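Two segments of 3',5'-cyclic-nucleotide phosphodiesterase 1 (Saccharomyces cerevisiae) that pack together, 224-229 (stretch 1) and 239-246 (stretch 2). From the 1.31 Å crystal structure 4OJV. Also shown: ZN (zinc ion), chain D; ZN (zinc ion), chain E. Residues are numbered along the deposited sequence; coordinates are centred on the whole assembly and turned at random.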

# COMPACT_ATOMS: atom_id res chain seq x y z
N TYR A 224 -19.56 8.06 -5.69
CA TYR A 224 -20.34 6.84 -5.51
C TYR A 224 -19.51 5.67 -5.03
O TYR A 224 -18.28 5.62 -5.20
CB TYR A 224 -21.05 6.46 -6.81
CG TYR A 224 -22.08 7.48 -7.23
CD1 TYR A 224 -23.20 7.71 -6.44
CD2 TYR A 224 -21.94 8.20 -8.42
CE1 TYR A 224 -24.16 8.65 -6.83
CE2 TYR A 224 -22.89 9.14 -8.81
CZ TYR A 224 -23.99 9.36 -8.01
OH TYR A 224 -24.93 10.29 -8.39
N SER A 225 -20.21 4.72 -4.43
CA SER A 225 -19.62 3.46 -4.03
C SER A 225 -20.59 2.34 -4.38
O SER A 225 -21.60 2.58 -5.07
CB SER A 225 -19.28 3.53 -2.54
OG SER A 225 -18.61 2.38 -2.06
N THR A 226 -20.29 1.12 -3.93
CA THR A 226 -21.07 -0.05 -4.33
C THR A 226 -21.22 -0.99 -3.15
O THR A 226 -20.29 -1.16 -2.36
CB THR A 226 -20.34 -0.83 -5.45
OG1 THR A 226 -19.83 0.08 -6.43
CG2 THR A 226 -21.25 -1.86 -6.13
N PHE A 227 -22.41 -1.59 -3.04
CA PHE A 227 -22.65 -2.75 -2.18
C PHE A 227 -22.80 -3.96 -3.10
O PHE A 227 -23.49 -3.88 -4.13
CB PHE A 227 -23.96 -2.59 -1.43
CG PHE A 227 -23.91 -1.67 -0.22
CD1 PHE A 227 -22.83 -0.85 0.09
CD2 PHE A 227 -25.02 -1.63 0.62
CE1 PHE A 227 -22.85 -0.03 1.21
CE2 PHE A 227 -25.06 -0.81 1.74
CZ PHE A 227 -23.97 -0.01 2.04
N TYR A 228 -22.16 -5.06 -2.75
CA TYR A 228 -22.30 -6.31 -3.49
C TYR A 228 -23.01 -7.37 -2.69
O TYR A 228 -22.61 -7.68 -1.56
CB TYR A 228 -20.92 -6.85 -3.87
CG TYR A 228 -20.21 -6.08 -4.96
CD1 TYR A 228 -20.55 -6.26 -6.29
CD2 TYR A 228 -19.16 -5.21 -4.65
CE1 TYR A 228 -19.89 -5.58 -7.30
CE2 TYR A 228 -18.49 -4.52 -5.66
CZ TYR A 228 -18.86 -4.71 -6.98
OH TYR A 228 -18.23 -4.05 -8.01
N ILE A 229 -24.06 -7.94 -3.27
CA ILE A 229 -24.67 -9.16 -2.74
C ILE A 229 -24.09 -10.36 -3.48
O ILE A 229 -24.09 -10.38 -4.71
CB ILE A 229 -26.21 -9.19 -2.90
CG1 ILE A 229 -26.83 -7.91 -2.31
CG2 ILE A 229 -26.79 -10.46 -2.26
CD1 ILE A 229 -28.32 -7.79 -2.53
ZN ZN D . -13.37 5.79 -0.11
ZN ZN E . -11.88 3.59 1.88
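Stretch 2, residues 239-246: IIVCGDVE

The pairing of these two segments is an antiparallel β-ladder that frays into a loop, and it illustrates how a strand end can deliver a metal ligand. Residues 239-242 of stretch 2 are extended and run against strand 224-229 at 163° between N-to-C directions, the axes approaching to 4.7 Å. Tyr228 and Val241 form the hydrogen-bonded pair, with Tyr228 N to Val241 O at 3.0 Å and Val241 N to Tyr228 O at 2.8 Å, both nearly linear. The flanking pairs, Phe227 with Cys242 and Ile229 with Ile240, are non-hydrogen-bonded, so their CA atoms lie closer, at 4.4 and 4.6 Å, and their side chains share the face opposite that of Tyr228 and Val241. There Cys242 SG sits over the Phe227 ring, 3.6 Å from its centroid and almost on the ring normal, while Val245 CB comes within 3.8 Å of Phe227 CE1. Beyond the strand, Gly243 N still donates to Thr226 O at 2.8 Å; a CB on this glycine would clash with Ser225 OG and Thr226 O. Ser225 OG adds a weak hydrogen bond to Asp244 O, 2.8 Å away. The Asp244 side chain turns from stretch 1, and its OD2 bridges both zinc ions, at 2.2 Å from ZN of chain D and 2.1 Å from ZN of chain E.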

# COMPACT_ATOMS: atom_id res chain seq x y z
N ILE A 239 -24.23 -13.28 1.33
CA ILE A 239 -23.48 -12.30 2.12
C ILE A 239 -23.52 -10.97 1.38
O ILE A 239 -23.63 -10.92 0.16
CB ILE A 239 -22.03 -12.75 2.39
CG1 ILE A 239 -21.31 -13.11 1.08
CG2 ILE A 239 -21.98 -13.87 3.43
CD1 ILE A 239 -19.82 -13.35 1.22
N ILE A 240 -23.43 -9.89 2.15
CA ILE A 240 -23.38 -8.54 1.61
C ILE A 240 -22.01 -7.97 1.95
O ILE A 240 -21.61 -7.99 3.11
CB ILE A 240 -24.48 -7.64 2.21
CG1 ILE A 240 -25.87 -8.18 1.84
CG2 ILE A 240 -24.32 -6.19 1.76
CD1 ILE A 240 -27.02 -7.53 2.59
N VAL A 241 -21.28 -7.51 0.94
CA VAL A 241 -19.94 -6.97 1.16
C VAL A 241 -19.94 -5.55 0.61
O VAL A 241 -20.17 -5.34 -0.58
CB VAL A 241 -18.85 -7.85 0.49
CG1 VAL A 241 -17.47 -7.35 0.90
CG2 VAL A 241 -19.00 -9.31 0.88
N CYS A 242 -19.65 -4.58 1.48
CA CYS A 242 -19.92 -3.17 1.19
C CYS A 242 -18.67 -2.35 0.92
O CYS A 242 -17.63 -2.52 1.56
CB CYS A 242 -20.65 -2.52 2.37
SG CYS A 242 -22.20 -3.32 2.82
N GLY A 243 -18.80 -1.41 -0.01
CA GLY A 243 -17.84 -0.32 -0.11
C GLY A 243 -18.16 0.80 0.86
O GLY A 243 -19.24 0.80 1.49
N ASP A 244 -17.24 1.77 0.97
CA ASP A 244 -17.40 2.92 1.86
C ASP A 244 -18.75 3.58 1.55
O ASP A 244 -19.19 3.61 0.40
CB ASP A 244 -16.29 3.99 1.65
CG ASP A 244 -14.83 3.47 1.78
OD1 ASP A 244 -14.73 2.24 2.14
OD2 ASP A 244 -13.82 4.29 1.47
N VAL A 245 -19.39 4.14 2.57
CA VAL A 245 -20.76 4.62 2.41
C VAL A 245 -21.10 5.63 3.50
O VAL A 245 -20.59 5.56 4.63
CB VAL A 245 -21.76 3.43 2.41
CG1 VAL A 245 -21.77 2.72 3.76
CG2 VAL A 245 -23.17 3.87 2.02
N GLU A 246 -21.98 6.57 3.15
CA GLU A 246 -22.61 7.48 4.11
C GLU A 246 -24.13 7.41 3.94
O GLU A 246 -24.64 6.96 2.91
CB GLU A 246 -22.11 8.91 3.89
CG GLU A 246 -22.44 9.47 2.53
CD GLU A 246 -22.07 10.93 2.37
OE1 GLU A 246 -22.34 11.46 1.28
OE2 GLU A 246 -21.50 11.52 3.31
O HOH W 1 -11.74 4.98 0.44